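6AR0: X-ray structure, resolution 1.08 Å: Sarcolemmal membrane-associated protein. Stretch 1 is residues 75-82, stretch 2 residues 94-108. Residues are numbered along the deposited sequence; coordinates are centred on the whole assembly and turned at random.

Stretch 1 75-82: SNGTFINS
Stretch 2 (94-108) PCEILSGDIIQFGVD

This contact is a short antiparallel beta pairing, strand 78-80 against the stretch 2 strand that ends at Phe105, closed at one end by the side chain of Asn81. The strand axes approach to 4.7 Å and run at 171°. Thr78 pairs with Phe105, Phe79 with Gln104 and Ile80 with Ile103, with CA-CA distances of 4.7, 5.0 and 4.9 Å. Phe79 and Gln104 form the hydrogen-bonded pair: Phe79 N to Gln104 O is 2.9 Å and Gln104 N to Phe79 O is 3.0 Å. The ladder continues beyond it, with Gly106 N to Gly77 O at 2.8 Å and Asn81 N to Ile102 O at 2.8 Å.

Asn81 leaves the strand with phi/psi 49/47. Its chi1 is m and chi2 is -35°. Its side chain replaces a backbone acceptor, taking Ile102 N on OD1 at 2.9 Å, while ND2 donates to Asp101 OD1 at 3.0 Å. Asp101 (chi1 -77°) also accepts Leu98 N on OD2 at 2.9 Å, bracing the type II turn Leu98-Asp101. Water 1 accepts from Ser82 N (N to water O 2.8 Å) and donates to Ile102 O (O to water O 2.9 Å).

Thr78, Ile80, Ile103 and Phe105 share one sheet face. Ile80 (chi1 m, chi2 t) reaches back to an earlier segment of stretch 2: its CD1 lies 3.6 Å from Ile97 CG2 and 3.7 Å from Cys95 CB. Its CG1 lies 3.9 Å from Ile103 CD1; Ile103 is m, m.

Phe79 and Gln104 occupy the other face. Phe79 has chi1 -51° and chi2 -104°, and its CZ packs 3.6 Å from Val107 CG1. Gln104 is t, t with chi3 -43°; its NE2 donates a hydrogen bond to Gly106 O at 2.8 Å. Gly77 (phi/psi 111/154) has no room for a CB, which would crowd Phe79 CE2 at 3.0 Å and be jammed against the carbonyl O of Asn76. Gly106 has phi/psi 81/-176, and the positive phi by itself favours glycine.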

# COMPACT_ATOMS: atom_id res chain seq x y z
N SER A 75 11.14 -1.53 -6.83
CA SER A 75 11.54 -1.89 -8.18
C SER A 75 10.42 -1.66 -9.18
O SER A 75 10.67 -1.18 -10.29
CB SER A 75 11.98 -3.35 -8.23
OG SER A 75 13.06 -3.58 -7.35
N ASN A 76 9.17 -2.02 -8.82
CA ASN A 76 8.10 -2.13 -9.80
C ASN A 76 6.98 -1.10 -9.65
O ASN A 76 6.03 -1.12 -10.46
CB ASN A 76 7.51 -3.54 -9.80
CG ASN A 76 8.51 -4.56 -10.29
OD1 ASN A 76 9.26 -4.31 -11.24
ND2 ASN A 76 8.54 -5.71 -9.63
N GLY A 77 7.05 -0.21 -8.67
CA GLY A 77 6.17 0.94 -8.66
C GLY A 77 5.13 0.91 -7.56
O GLY A 77 4.73 -0.14 -7.05
N THR A 78 4.69 2.11 -7.19
CA THR A 78 3.56 2.34 -6.30
C THR A 78 2.67 3.36 -6.98
O THR A 78 3.17 4.30 -7.59
CB THR A 78 4.06 2.91 -4.95
OG1 THR A 78 4.96 1.98 -4.35
CG2 THR A 78 2.91 3.16 -3.98
N PHE A 79 1.34 3.17 -6.87
CA PHE A 79 0.40 4.01 -7.60
C PHE A 79 -0.75 4.44 -6.69
O PHE A 79 -1.23 3.65 -5.88
CB PHE A 79 -0.19 3.27 -8.83
CG PHE A 79 0.84 2.64 -9.73
CD1 PHE A 79 1.17 3.23 -10.94
CD2 PHE A 79 1.49 1.47 -9.38
CE1 PHE A 79 2.12 2.65 -11.77
CE2 PHE A 79 2.44 0.91 -10.19
CZ PHE A 79 2.75 1.50 -11.39
N ILE A 80 -1.16 5.71 -6.83
CA ILE A 80 -2.39 6.22 -6.24
C ILE A 80 -3.33 6.55 -7.39
O ILE A 80 -3.00 7.39 -8.24
CB ILE A 80 -2.15 7.48 -5.39
CG1 ILE A 80 -1.21 7.19 -4.21
CG2 ILE A 80 -3.48 8.06 -4.89
CD1 ILE A 80 -0.68 8.45 -3.54
N ASN A 81 -4.47 5.87 -7.46
CA ASN A 81 -5.44 6.08 -8.53
C ASN A 81 -4.76 6.06 -9.89
O ASN A 81 -4.97 6.92 -10.75
CB ASN A 81 -6.23 7.36 -8.29
CG ASN A 81 -6.93 7.33 -6.94
OD1 ASN A 81 -7.37 6.27 -6.50
ND2 ASN A 81 -7.04 8.47 -6.29
N SER A 82 -3.91 5.05 -10.06
CA SER A 82 -3.22 4.73 -11.32
C SER A 82 -2.05 5.65 -11.65
O SER A 82 -1.49 5.53 -12.74
CB SER A 82 -4.15 4.69 -12.54
OG SER A 82 -5.32 3.91 -12.29
N PRO A 94 6.50 12.24 -0.08
CA PRO A 94 5.21 11.85 0.51
C PRO A 94 4.07 12.32 -0.38
O PRO A 94 4.06 13.46 -0.82
CB PRO A 94 5.21 12.58 1.86
CG PRO A 94 6.65 12.84 2.16
CD PRO A 94 7.27 13.12 0.82
N CYS A 95 3.10 11.46 -0.60
CA CYS A 95 1.94 11.75 -1.44
C CYS A 95 0.69 11.52 -0.61
O CYS A 95 0.49 10.43 -0.06
CB CYS A 95 1.95 10.85 -2.67
SG CYS A 95 3.29 11.20 -3.82
N GLU A 96 -0.15 12.54 -0.49
CA GLU A 96 -1.33 12.42 0.36
C GLU A 96 -2.34 11.46 -0.25
O GLU A 96 -2.63 11.49 -1.46
CB GLU A 96 -1.98 13.79 0.55
CG GLU A 96 -3.17 13.72 1.47
CD GLU A 96 -3.81 15.05 1.82
OE1 GLU A 96 -3.37 16.10 1.33
OE2 GLU A 96 -4.78 15.03 2.63
N ILE A 97 -2.89 10.59 0.61
CA ILE A 97 -3.94 9.65 0.26
C ILE A 97 -5.23 10.03 0.98
O ILE A 97 -5.21 10.56 2.11
CB ILE A 97 -3.55 8.18 0.51
CG1 ILE A 97 -2.99 7.99 1.93
CG2 ILE A 97 -2.52 7.73 -0.53
CD1 ILE A 97 -2.83 6.52 2.35
N LEU A 98 -6.35 9.78 0.31
CA LEU A 98 -7.68 10.12 0.79
C LEU A 98 -8.50 8.84 0.85
O LEU A 98 -8.20 7.84 0.18
CB LEU A 98 -8.35 11.15 -0.11
CG LEU A 98 -7.67 12.52 -0.26
CD1 LEU A 98 -8.56 13.41 -1.09
CD2 LEU A 98 -7.32 13.19 1.04
N SER A 99 -9.54 8.87 1.66
CA SER A 99 -10.34 7.66 1.83
C SER A 99 -11.10 7.35 0.55
O SER A 99 -11.78 8.22 -0.01
CB SER A 99 -11.31 7.85 3.00
OG SER A 99 -11.76 6.58 3.41
N GLY A 100 -10.98 6.11 0.08
CA GLY A 100 -11.53 5.69 -1.19
C GLY A 100 -10.53 5.57 -2.32
O GLY A 100 -10.90 5.12 -3.42
N ASP A 101 -9.29 5.96 -2.10
CA ASP A 101 -8.27 5.80 -3.12
C ASP A 101 -8.05 4.32 -3.44
O ASP A 101 -8.22 3.43 -2.60
CB ASP A 101 -6.94 6.39 -2.66
CG ASP A 101 -6.87 7.90 -2.76
OD1 ASP A 101 -7.75 8.53 -3.38
OD2 ASP A 101 -5.89 8.45 -2.19
N ILE A 102 -7.64 4.08 -4.68
CA ILE A 102 -7.18 2.77 -5.13
C ILE A 102 -5.65 2.81 -5.14
O ILE A 102 -5.05 3.61 -5.87
CB ILE A 102 -7.73 2.42 -6.52
CG1 ILE A 102 -9.26 2.46 -6.51
CG2 ILE A 102 -7.19 1.07 -6.97
CD1 ILE A 102 -9.90 1.55 -5.50
N ILE A 103 -5.03 1.98 -4.34
CA ILE A 103 -3.58 1.97 -4.15
C ILE A 103 -3.03 0.67 -4.73
O ILE A 103 -3.57 -0.40 -4.44
CB ILE A 103 -3.28 2.02 -2.64
CG1 ILE A 103 -3.97 3.21 -1.98
CG2 ILE A 103 -1.80 1.99 -2.37
CD1 ILE A 103 -3.53 4.48 -2.55
N GLN A 104 -1.95 0.76 -5.50
CA GLN A 104 -1.38 -0.40 -6.16
C GLN A 104 0.11 -0.49 -5.85
O GLN A 104 0.82 0.51 -5.90
CB GLN A 104 -1.60 -0.32 -7.67
CG GLN A 104 -0.96 -1.44 -8.45
CD GLN A 104 -1.29 -1.36 -9.92
OE1 GLN A 104 -2.45 -1.11 -10.29
NE2 GLN A 104 -0.30 -1.59 -10.78
N PHE A 105 0.57 -1.70 -5.54
CA PHE A 105 1.99 -1.98 -5.31
C PHE A 105 2.43 -3.00 -6.34
O PHE A 105 1.89 -4.11 -6.41
CB PHE A 105 2.23 -2.51 -3.90
CG PHE A 105 1.62 -1.67 -2.83
CD1 PHE A 105 2.03 -0.36 -2.63
CD2 PHE A 105 0.59 -2.15 -2.04
CE1 PHE A 105 1.45 0.43 -1.65
CE2 PHE A 105 0.00 -1.36 -1.06
CZ PHE A 105 0.43 -0.09 -0.87
N GLY A 106 3.42 -2.62 -7.14
CA GLY A 106 3.87 -3.43 -8.25
C GLY A 106 2.98 -3.27 -9.46
O GLY A 106 2.04 -2.46 -9.49
N VAL A 107 3.30 -4.05 -10.50
CA VAL A 107 2.48 -4.20 -11.70
C VAL A 107 2.44 -5.68 -12.03
O VAL A 107 3.29 -6.46 -11.59
CB VAL A 107 3.06 -3.40 -12.89
CG1 VAL A 107 3.09 -1.89 -12.59
CG2 VAL A 107 4.46 -3.92 -13.27
N ASP A 108 1.44 -6.09 -12.82
CA ASP A 108 1.45 -7.46 -13.32
C ASP A 108 2.68 -7.68 -14.18
O ASP A 108 3.07 -6.81 -14.97
CB ASP A 108 0.20 -7.72 -14.17
CG ASP A 108 -1.08 -7.85 -13.36
OD1 ASP A 108 -1.05 -7.71 -12.12
OD2 ASP A 108 -2.13 -8.11 -13.99
O HOH W 1 -3.64 2.85 -8.29